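Local structure of Lem22 (Legionella pneumophila subsp. pneumophila ATCC 43290, 5WD9) at residues Thr9-Tyr14 against His39-Val44; Asp17-Ala22 against Arg68-Glu73; Ser26-Gln31 against Asp83-Tyr88. The protein is of unknown biochemical function but, as a Legionella effector, probably enters host cells and acts there through binding to other proteins. All blocks are in the same frame, centred on the assembly; numbering follows the deposited sequence.

Interaction 1: Thr9-Tyr14 against His39-Val44; sequences TRLKEY and HTEHFV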
loop_
_atom_site.group_PDB
_atom_site.type_symbol
_atom_site.label_atom_id
_atom_site.label_comp_id
_atom_site.label_asym_id
_atom_site.label_seq_id
_atom_site.Cartn_x
_atom_site.Cartn_y
_atom_site.Cartn_z
ATOM N N THR A 9 6.684 -7.300 6.582
ATOM C CA THR A 9 7.228 -6.179 7.339
ATOM C C THR A 9 7.671 -5.069 6.396
ATOM O O THR A 9 7.321 -3.900 6.580
ATOM C CB THR A 9 8.399 -6.658 8.197
ATOM O OG1 THR A 9 7.913 -7.614 9.148
ATOM C CG2 THR A 9 9.030 -5.499 8.952
ATOM N N ARG A 10 8.415 -5.433 5.356
ATOM C CA ARG A 10 8.853 -4.441 4.385
ATOM C C ARG A 10 7.672 -3.796 3.686
ATOM O O ARG A 10 7.666 -2.580 3.483
ATOM C CB ARG A 10 9.791 -5.071 3.353
ATOM C CG ARG A 10 11.233 -5.209 3.834
ATOM C CD ARG A 10 12.168 -5.831 2.766
ATOM N NE ARG A 10 11.873 -5.343 1.424
ATOM C CZ ARG A 10 12.069 -6.039 0.311
ATOM N NH1 ARG A 10 12.578 -7.265 0.350
ATOM N NH2 ARG A 10 11.730 -5.513 -0.847
ATOM N N LEU A 11 6.660 -4.586 3.308
ATOM C CA LEU A 11 5.532 -4.039 2.564
ATOM C C LEU A 11 4.756 -3.054 3.424
ATOM O O LEU A 11 4.388 -1.965 2.959
ATOM C CB LEU A 11 4.608 -5.151 2.072
ATOM C CG LEU A 11 3.312 -4.634 1.431
ATOM C CD1 LEU A 11 3.586 -3.866 0.159
ATOM C CD2 LEU A 11 2.348 -5.779 1.187
ATOM N N LYS A 12 4.478 -3.429 4.673
ATOM C CA LYS A 12 3.734 -2.545 5.554
ATOM C C LYS A 12 4.429 -1.200 5.652
ATOM O O LYS A 12 3.813 -0.138 5.479
ATOM C CB LYS A 12 3.605 -3.201 6.931
ATOM C CG LYS A 12 2.687 -2.476 7.902
ATOM C CD LYS A 12 3.403 -1.416 8.713
ATOM C CE LYS A 12 2.496 -0.893 9.827
ATOM N NZ LYS A 12 3.094 0.259 10.545
ATOM N N GLU A 13 5.728 -1.228 5.912
ATOM C CA GLU A 13 6.437 0.020 6.120
ATOM C C GLU A 13 6.641 0.773 4.816
ATOM O O GLU A 13 6.620 2.006 4.820
ATOM C CB GLU A 13 7.733 -0.237 6.865
ATOM C CG GLU A 13 7.448 -0.801 8.236
ATOM C CD GLU A 13 8.666 -0.895 9.104
ATOM O OE1 GLU A 13 9.724 -0.347 8.727
ATOM O OE2 GLU A 13 8.542 -1.516 10.179
ATOM N N TYR A 14 6.798 0.054 3.701
ATOM C CA TYR A 14 6.878 0.698 2.392
ATOM C C TYR A 14 5.597 1.470 2.098
ATOM O O TYR A 14 5.637 2.635 1.704
ATOM C CB TYR A 14 7.122 -0.377 1.330
ATOM C CG TYR A 14 7.219 0.155 -0.078
ATOM C CD1 TYR A 14 8.450 0.406 -0.648
ATOM C CD2 TYR A 14 6.085 0.389 -0.849
ATOM C CE1 TYR A 14 8.549 0.883 -1.940
ATOM C CE2 TYR A 14 6.186 0.871 -2.136
ATOM C CZ TYR A 14 7.412 1.103 -2.666
ATOM O OH TYR A 14 7.511 1.598 -3.959
ATOM N N HIS A 39 0.518 1.121 -4.354
ATOM C CA HIS A 39 -0.380 0.194 -5.021
ATOM C C HIS A 39 0.389 -0.946 -5.672
ATOM O O HIS A 39 0.028 -2.125 -5.523
ATOM C CB HIS A 39 -1.186 0.959 -6.074
ATOM C CG HIS A 39 -2.263 0.146 -6.708
ATOM N ND1 HIS A 39 -2.014 -0.803 -7.672
ATOM C CD2 HIS A 39 -3.598 0.113 -6.481
ATOM C CE1 HIS A 39 -3.156 -1.373 -8.030
ATOM N NE2 HIS A 39 -4.129 -0.835 -7.318
ATOM N N THR A 40 1.428 -0.604 -6.442
ATOM C CA THR A 40 2.217 -1.609 -7.136
ATOM C C THR A 40 2.808 -2.594 -6.148
ATOM O O THR A 40 2.751 -3.812 -6.348
ATOM C CB THR A 40 3.337 -0.928 -7.914
ATOM O OG1 THR A 40 2.750 -0.034 -8.871
ATOM C CG2 THR A 40 4.200 -1.967 -8.634
ATOM N N GLU A 41 3.422 -2.086 -5.083
ATOM C CA GLU A 41 4.103 -2.968 -4.159
ATOM C C GLU A 41 3.113 -3.887 -3.471
ATOM O O GLU A 41 3.372 -5.080 -3.312
ATOM C CB GLU A 41 4.875 -2.143 -3.141
ATOM C CG GLU A 41 6.025 -2.896 -2.500
ATOM C CD GLU A 41 7.139 -3.288 -3.458
ATOM O OE1 GLU A 41 7.156 -2.802 -4.609
ATOM O OE2 GLU A 41 7.985 -4.097 -3.067
ATOM N N HIS A 42 1.956 -3.355 -3.088
ATOM C CA HIS A 42 0.920 -4.181 -2.489
ATOM C C HIS A 42 0.458 -5.271 -3.456
ATOM O O HIS A 42 0.315 -6.440 -3.072
ATOM C CB HIS A 42 -0.235 -3.286 -2.032
ATOM C CG HIS A 42 -1.369 -4.038 -1.414
ATOM N ND1 HIS A 42 -2.407 -4.564 -2.154
ATOM C CD2 HIS A 42 -1.630 -4.353 -0.121
ATOM C CE1 HIS A 42 -3.262 -5.164 -1.344
ATOM N NE2 HIS A 42 -2.814 -5.043 -0.105
ATOM N N PHE A 43 0.222 -4.912 -4.717
ATOM C CA PHE A 43 -0.259 -5.904 -5.667
ATOM C C PHE A 43 0.760 -7.014 -5.858
ATOM O O PHE A 43 0.416 -8.203 -5.830
ATOM C CB PHE A 43 -0.592 -5.253 -7.005
ATOM C CG PHE A 43 -0.979 -6.249 -8.044
ATOM C CD1 PHE A 43 -2.230 -6.840 -8.013
ATOM C CD2 PHE A 43 -0.077 -6.657 -9.006
ATOM C CE1 PHE A 43 -2.590 -7.781 -8.956
ATOM C CE2 PHE A 43 -0.435 -7.607 -9.955
ATOM C CZ PHE A 43 -1.691 -8.161 -9.928
ATOM N N VAL A 44 2.022 -6.645 -6.059
ATOM C CA VAL A 44 3.052 -7.652 -6.296
ATOM C C VAL A 44 3.224 -8.543 -5.070
ATOM O O VAL A 44 3.200 -9.778 -5.157
ATOM C CB VAL A 44 4.369 -6.967 -6.701
ATOM C CG1 VAL A 44 5.512 -7.981 -6.733
ATOM C CG2 VAL A 44 4.218 -6.245 -8.042
HETATM O O HOH W 1 6.677 -0.418 -5.849
#

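Interaction 2: Asp17-Ala22 against Arg68-Glu73; sequences DQIAKA and RSLYEE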
loop_
_atom_site.group_PDB
_atom_site.type_symbol
_atom_site.label_atom_id
_atom_site.label_comp_id
_atom_site.label_asym_id
_atom_site.label_seq_id
_atom_site.Cartn_x
_atom_site.Cartn_y
_atom_site.Cartn_z
ATOM N N ASP A 17 5.236 4.540 4.341
ATOM C CA ASP A 17 6.164 5.576 3.903
ATOM C C ASP A 17 5.650 6.283 2.658
ATOM O O ASP A 17 5.681 7.513 2.574
ATOM C CB ASP A 17 7.520 4.929 3.625
ATOM C CG ASP A 17 8.535 5.903 3.112
ATOM O OD1 ASP A 17 9.118 6.618 3.947
ATOM O OD2 ASP A 17 8.759 5.957 1.882
ATOM N N GLN A 18 5.190 5.524 1.666
ATOM C CA GLN A 18 4.718 6.150 0.435
ATOM C C GLN A 18 3.434 6.937 0.654
ATOM O O GLN A 18 3.260 8.012 0.077
ATOM C CB GLN A 18 4.536 5.089 -0.642
ATOM C CG GLN A 18 5.821 4.349 -1.012
ATOM C CD GLN A 18 6.855 5.269 -1.635
ATOM O OE1 GLN A 18 6.741 5.622 -2.808
ATOM N NE2 GLN A 18 7.862 5.658 -0.861
ATOM N N ILE A 19 2.530 6.427 1.484
ATOM C CA ILE A 19 1.297 7.149 1.776
ATOM C C ILE A 19 1.614 8.460 2.479
ATOM O O ILE A 19 1.035 9.510 2.168
ATOM C CB ILE A 19 0.348 6.255 2.596
ATOM C CG1 ILE A 19 -0.217 5.153 1.702
ATOM C CG2 ILE A 19 -0.766 7.089 3.256
ATOM C CD1 ILE A 19 -0.862 3.985 2.459
ATOM N N ALA A 20 2.572 8.431 3.409
ATOM C CA ALA A 20 2.970 9.653 4.099
ATOM C C ALA A 20 3.565 10.662 3.122
ATOM O O ALA A 20 3.245 11.858 3.173
ATOM C CB ALA A 20 3.946 9.317 5.226
ATOM N N LYS A 21 4.407 10.199 2.200
ATOM C CA LYS A 21 5.003 11.118 1.236
ATOM C C LYS A 21 3.959 11.669 0.274
ATOM O O LYS A 21 4.047 12.832 -0.146
ATOM C CB LYS A 21 6.124 10.415 0.478
ATOM C CG LYS A 21 7.346 10.193 1.356
ATOM C CD LYS A 21 8.340 9.223 0.770
ATOM C CE LYS A 21 9.569 9.146 1.660
ATOM N NZ LYS A 21 10.392 7.989 1.243
ATOM N N ALA A 22 2.971 10.854 -0.095
ATOM C CA ALA A 22 1.863 11.354 -0.901
ATOM C C ALA A 22 1.159 12.507 -0.203
ATOM O O ALA A 22 0.908 13.553 -0.809
ATOM C CB ALA A 22 0.876 10.225 -1.157
ATOM N N ARG A 68 -3.857 -4.232 5.433
ATOM C CA ARG A 68 -5.178 -4.015 4.867
ATOM C C ARG A 68 -5.657 -2.597 5.144
ATOM O O ARG A 68 -6.262 -1.955 4.278
ATOM C CB ARG A 68 -6.142 -5.053 5.436
ATOM C CG ARG A 68 -7.579 -4.802 5.056
ATOM C CD ARG A 68 -7.871 -5.124 3.621
ATOM N NE ARG A 68 -9.264 -4.802 3.311
ATOM C CZ ARG A 68 -9.847 -5.035 2.143
ATOM N NH1 ARG A 68 -9.157 -5.582 1.158
ATOM N NH2 ARG A 68 -11.122 -4.709 1.960
ATOM N N SER A 69 -5.403 -2.093 6.348
ATOM C CA SER A 69 -5.800 -0.727 6.659
ATOM C C SER A 69 -5.098 0.263 5.741
ATOM O O SER A 69 -5.718 1.217 5.251
ATOM C CB SER A 69 -5.459 -0.426 8.114
ATOM O OG SER A 69 -5.771 0.920 8.437
ATOM N N LEU A 70 -3.800 0.062 5.508
ATOM C CA LEU A 70 -3.068 0.941 4.604
ATOM C C LEU A 70 -3.583 0.813 3.178
ATOM O O LEU A 70 -3.653 1.805 2.444
ATOM C CB LEU A 70 -1.585 0.610 4.665
ATOM C CG LEU A 70 -0.948 0.929 6.012
ATOM C CD1 LEU A 70 0.396 0.231 6.123
ATOM C CD2 LEU A 70 -0.796 2.436 6.187
ATOM N N TYR A 71 -3.923 -0.406 2.757
ATOM C CA TYR A 71 -4.471 -0.609 1.421
ATOM C C TYR A 71 -5.766 0.166 1.240
ATOM O O TYR A 71 -5.967 0.833 0.218
ATOM C CB TYR A 71 -4.674 -2.105 1.190
ATOM C CG TYR A 71 -5.404 -2.463 -0.073
ATOM C CD1 TYR A 71 -4.834 -2.253 -1.324
ATOM C CD2 TYR A 71 -6.672 -3.010 -0.022
ATOM C CE1 TYR A 71 -5.514 -2.581 -2.480
ATOM C CE2 TYR A 71 -7.352 -3.347 -1.167
ATOM C CZ TYR A 71 -6.767 -3.125 -2.388
ATOM O OH TYR A 71 -7.484 -3.460 -3.518
ATOM N N GLU A 72 -6.670 0.083 2.223
ATOM C CA GLU A 72 -7.939 0.792 2.118
ATOM C C GLU A 72 -7.726 2.296 2.081
ATOM O O GLU A 72 -8.364 3.001 1.296
ATOM C CB GLU A 72 -8.847 0.410 3.290
ATOM C CG GLU A 72 -9.364 -1.010 3.205
ATOM C CD GLU A 72 -10.429 -1.162 2.143
ATOM O OE1 GLU A 72 -11.117 -0.162 1.840
ATOM O OE2 GLU A 72 -10.580 -2.279 1.609
ATOM N N GLU A 73 -6.813 2.807 2.909
ATOM C CA GLU A 73 -6.521 4.235 2.869
ATOM C C GLU A 73 -5.952 4.624 1.506
ATOM O O GLU A 73 -6.320 5.661 0.933
ATOM C CB GLU A 73 -5.526 4.577 3.976
ATOM C CG GLU A 73 -5.197 6.069 4.017
ATOM C CD GLU A 73 -4.145 6.426 5.043
ATOM O OE1 GLU A 73 -3.446 5.525 5.544
ATOM O OE2 GLU A 73 -4.016 7.635 5.332
#

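Interaction 3: Ser26-Gln31 against Asp83-Tyr88; sequences SSLTAQ and DQIQQY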
loop_
_atom_site.group_PDB
_atom_site.type_symbol
_atom_site.label_atom_id
_atom_site.label_comp_id
_atom_site.label_asym_id
_atom_site.label_seq_id
_atom_site.Cartn_x
_atom_site.Cartn_y
_atom_site.Cartn_z
ATOM N N SER A 26 3.349 18.262 -3.068
ATOM C CA SER A 26 2.701 19.474 -3.549
ATOM C C SER A 26 1.784 19.160 -4.723
ATOM O O SER A 26 0.570 19.380 -4.656
ATOM C CB SER A 26 3.765 20.497 -3.949
ATOM O OG SER A 26 4.795 20.543 -2.978
ATOM N N SER A 27 2.346 18.624 -5.801
ATOM C CA SER A 27 1.569 18.432 -7.010
ATOM C C SER A 27 0.794 17.122 -6.961
ATOM O O SER A 27 1.187 16.150 -6.305
ATOM C CB SER A 27 2.464 18.445 -8.250
ATOM O OG SER A 27 3.211 17.246 -8.364
ATOM N N LEU A 28 -0.321 17.112 -7.687
ATOM C CA LEU A 28 -1.087 15.883 -7.840
ATOM C C LEU A 28 -0.252 14.804 -8.507
ATOM O O LEU A 28 -0.379 13.623 -8.174
ATOM C CB LEU A 28 -2.345 16.164 -8.654
ATOM C CG LEU A 28 -3.370 17.106 -8.023
ATOM C CD1 LEU A 28 -4.492 17.377 -9.008
ATOM C CD2 LEU A 28 -3.919 16.518 -6.735
ATOM N N THR A 29 0.607 15.191 -9.453
ATOM C CA THR A 29 1.462 14.224 -10.131
ATOM C C THR A 29 2.378 13.518 -9.141
ATOM O O THR A 29 2.533 12.292 -9.187
ATOM C CB THR A 29 2.279 14.938 -11.213
ATOM O OG1 THR A 29 1.403 15.388 -12.254
ATOM C CG2 THR A 29 3.333 14.013 -11.803
ATOM N N ALA A 30 2.975 14.269 -8.219
ATOM C CA ALA A 30 3.883 13.663 -7.256
ATOM C C ALA A 30 3.119 12.799 -6.267
ATOM O O ALA A 30 3.576 11.715 -5.887
ATOM C CB ALA A 30 4.664 14.753 -6.524
ATOM N N GLN A 31 1.946 13.268 -5.838
ATOM C CA GLN A 31 1.120 12.473 -4.947
ATOM C C GLN A 31 0.748 11.159 -5.603
ATOM O O GLN A 31 0.841 10.096 -4.983
ATOM C CB GLN A 31 -0.144 13.261 -4.617
ATOM C CG GLN A 31 -1.047 12.550 -3.648
ATOM C CD GLN A 31 -2.328 13.297 -3.375
ATOM O OE1 GLN A 31 -2.552 14.390 -3.900
ATOM N NE2 GLN A 31 -3.187 12.705 -2.548
ATOM N N ASP A 83 -9.060 11.493 -9.525
ATOM C CA ASP A 83 -10.237 12.299 -9.851
ATOM C C ASP A 83 -9.850 13.751 -10.061
ATOM O O ASP A 83 -10.321 14.400 -11.002
ATOM C CB ASP A 83 -11.260 12.240 -8.718
ATOM C CG ASP A 83 -12.050 10.957 -8.687
ATOM O OD1 ASP A 83 -11.974 10.157 -9.638
ATOM O OD2 ASP A 83 -12.738 10.754 -7.673
ATOM N N GLN A 84 -9.001 14.282 -9.180
ATOM C CA GLN A 84 -8.576 15.672 -9.279
ATOM C C GLN A 84 -7.719 15.890 -10.514
ATOM O O GLN A 84 -7.846 16.917 -11.186
ATOM C CB GLN A 84 -7.792 16.043 -8.025
ATOM C CG GLN A 84 -8.641 16.264 -6.798
ATOM C CD GLN A 84 -7.921 17.087 -5.757
ATOM O OE1 GLN A 84 -6.976 16.613 -5.127
ATOM N NE2 GLN A 84 -8.348 18.333 -5.583
ATOM N N ILE A 85 -6.851 14.936 -10.838
ATOM C CA ILE A 85 -6.049 15.048 -12.051
ATOM C C ILE A 85 -6.952 15.098 -13.277
ATOM O O ILE A 85 -6.777 15.938 -14.170
ATOM C CB ILE A 85 -5.039 13.891 -12.127
ATOM C CG1 ILE A 85 -3.958 14.083 -11.061
ATOM C CG2 ILE A 85 -4.410 13.807 -13.516
ATOM C CD1 ILE A 85 -3.005 12.905 -10.931
ATOM N N GLN A 86 -7.946 14.209 -13.329
ATOM C CA GLN A 86 -8.873 14.201 -14.455
ATOM C C GLN A 86 -9.667 15.499 -14.515
ATOM O O GLN A 86 -9.821 16.091 -15.587
ATOM C CB GLN A 86 -9.803 12.988 -14.341
ATOM C CG GLN A 86 -10.788 12.827 -15.490
ATOM C CD GLN A 86 -11.724 11.645 -15.294
ATOM O OE1 GLN A 86 -12.475 11.586 -14.317
ATOM N NE2 GLN A 86 -11.681 10.697 -16.222
ATOM N N GLN A 87 -10.147 15.967 -13.360
ATOM C CA GLN A 87 -10.989 17.156 -13.303
ATOM C C GLN A 87 -10.253 18.387 -13.814
ATOM O O GLN A 87 -10.832 19.216 -14.531
ATOM C CB GLN A 87 -11.439 17.364 -11.857
ATOM C CG GLN A 87 -12.165 18.657 -11.569
ATOM C CD GLN A 87 -12.444 18.820 -10.088
ATOM O OE1 GLN A 87 -12.862 19.884 -9.634
ATOM N NE2 GLN A 87 -12.197 17.762 -9.323
ATOM N N TYR A 88 -8.979 18.524 -13.463
ATOM C CA TYR A 88 -8.196 19.706 -13.814
ATOM C C TYR A 88 -7.277 19.415 -14.997
ATOM O O TYR A 88 -6.326 18.639 -14.876
ATOM C CB TYR A 88 -7.363 20.155 -12.615
ATOM C CG TYR A 88 -8.178 20.585 -11.418
ATOM C CD1 TYR A 88 -7.919 20.066 -10.155
ATOM C CD2 TYR A 88 -9.205 21.515 -11.550
ATOM C CE1 TYR A 88 -8.660 20.460 -9.056
ATOM C CE2 TYR A 88 -9.949 21.915 -10.458
ATOM C CZ TYR A 88 -9.676 21.382 -9.215
ATOM O OH TYR A 88 -10.419 21.782 -8.126
HETATM O O HOH W 2 -5.388 14.570 -3.835
#

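Interaction 1: Thr9-Tyr14 against His39-Val44
Tyr-14 lays its ring across the aliphatic part of Glu-41, and this is the closest-packed part of the contact: Tyr-14 CE2 comes within 3.4 Å of Glu-41 CB. Glu-41 CG sits over one face of the ring, 3.9 Å from its centroid, a CH-pi contact shifted toward the rim. Glutamate suits this place because its methylenes can pack against an aromatic surface while its carboxylate bends off to water. With CG anti to the backbone N (chi1 -157°), CG is set against the ring and also meets Leu-11 CD1 at 3.7 Å; the bend at chi2 (65°) then turns the carboxylate off to the water. That same Leu-11 methyl rests on the backbone, 3.7 Å from the amide N of His-42, a place over the Glu-41/His-42 turn that suits a buried, apolar leucine. The polar side is looser. No direct hydrogen bond spans the two segments; instead a water lies 2.9 Å from Tyr-14 OH and donates to Glu-41 OE1 at 2.7 Å. Arg-10 NH2 stays 4.6 Å from Glu-41 OE2, an attraction of nearby charges with no N-H directed at the oxygen. The two helical segments run nearly antiparallel, at 158°, with axes 10.0 Å apart. Leu-11 also packs on Lys-45 and Met-46 of helix 28-52, while His-42 turns to helix 58-87, touching Ile-67 and stacking on Tyr-71.

Interaction 2: Asp17-Ala22 against Arg68-Glu73
Ile-19 supplies the apolar part of this contact, reaching from helix 4-24 to Leu-70 and Glu-73 with a different branch for each. Its longer arm ends in CD1, which lies 3.5 Å from the carbonyl O of Leu-70 and 4.0 Å from Leu-70 CD2. Its short branch, CG2, meets the carboxylate of Glu-73, with Glu-73 OE1 at 3.9 Å and CD and OE2 equally near. Branching at CB separates the two arms, and chi1 (-72°), with CG2 anti to the backbone N, directs them to these targets. A beta-branched residue thus covers two positions three residues apart on the facing helix.

The salt bridges are of two kinds, one between the helices and others along a single helix. Glu-73 reaches out fully extended, and its OE2 pairs with Lys-23, adding a charged link between helices 4-24 and 58-87. Within helix 4-24, Lys-21 NZ meets Asp-17 OD2 at 2.7 Å, an i to i+4 pair.

The same oxygen takes a hydrogen bond from a neutral amide, Gln-18 NE2 to Asp-17 OD2 at 2.9 Å, bent to 138°.

Ile-19 also packs on Met-74 and Leu-77 of helix 58-87, while small, buried Ala-22 packs on Phe-34 and Leu-35 of helix 28-52. Apolar positions turned inward and charged pairs along the outer surfaces are typical of a three-helix bundle.

Interaction 3: Ser26-Gln31 against Asp83-Tyr88
The side-chain amide of Gln-84 presents its OE1 to Leu-28, whose CD2 lies 3.5 Å away, and a second flat amide, that of Gln-31, belongs to the same side of the contact. The Tyr-88 ring, at the C-terminal end of the model, carries Gln-87 CD over one face, toward the rim. All this lies at one end of the three-helix bundle, where helix 28-52 begins and helix 58-87 finishes. Leu-28, in the first turn, is the apolar centre of the contact: its side chain crosses that of Gln-84 at about a right angle, and CD1 comes within 3.7 Å of Gln-84 CB. Nearer the backbone, Leu-28 CB rests 3.6 Å from Ile-85 CG1. The branched isoleucine thus packs against the base of the leucine, while glutamine contributes its CB methylene to the apolar patch and a polar end suited to a surface position. Ser-27 starts the helix as its N-cap, its short hydroxyl side chain turned back (chi1 74°) so that OG accepts from the amide N of Ala-30. A water bridges the two amides, donating to Gln-31 OE1 at 2.8 Å and to Gln-84 OE1 at 2.9 Å.

From the N terminus the chain enters helix 4-24, which carries 9-14 and then 17-22, and turns at 26-31 into helix 28-52. Interaction 1 closes first, when 39-44 returns beside 9-14 after 24 intervening residues. Interaction 2 closes across 45 residues, once helix 58-87 brings 68-73 to 17-22, and interaction 3 across 51, near the end of the model. Every pair of these loops crosses and none nests. Interaction 1 ties helix 4-24 to 28-52, interaction 2 ties 4-24 to 58-87, and interaction 3 ties 28-52 to 58-87. Interactions 1 and 2, centres 9 Å apart, touch in the middle of the bundle; interaction 3 lies at one end, meeting interaction 2 through Ala-22 and Gln-31.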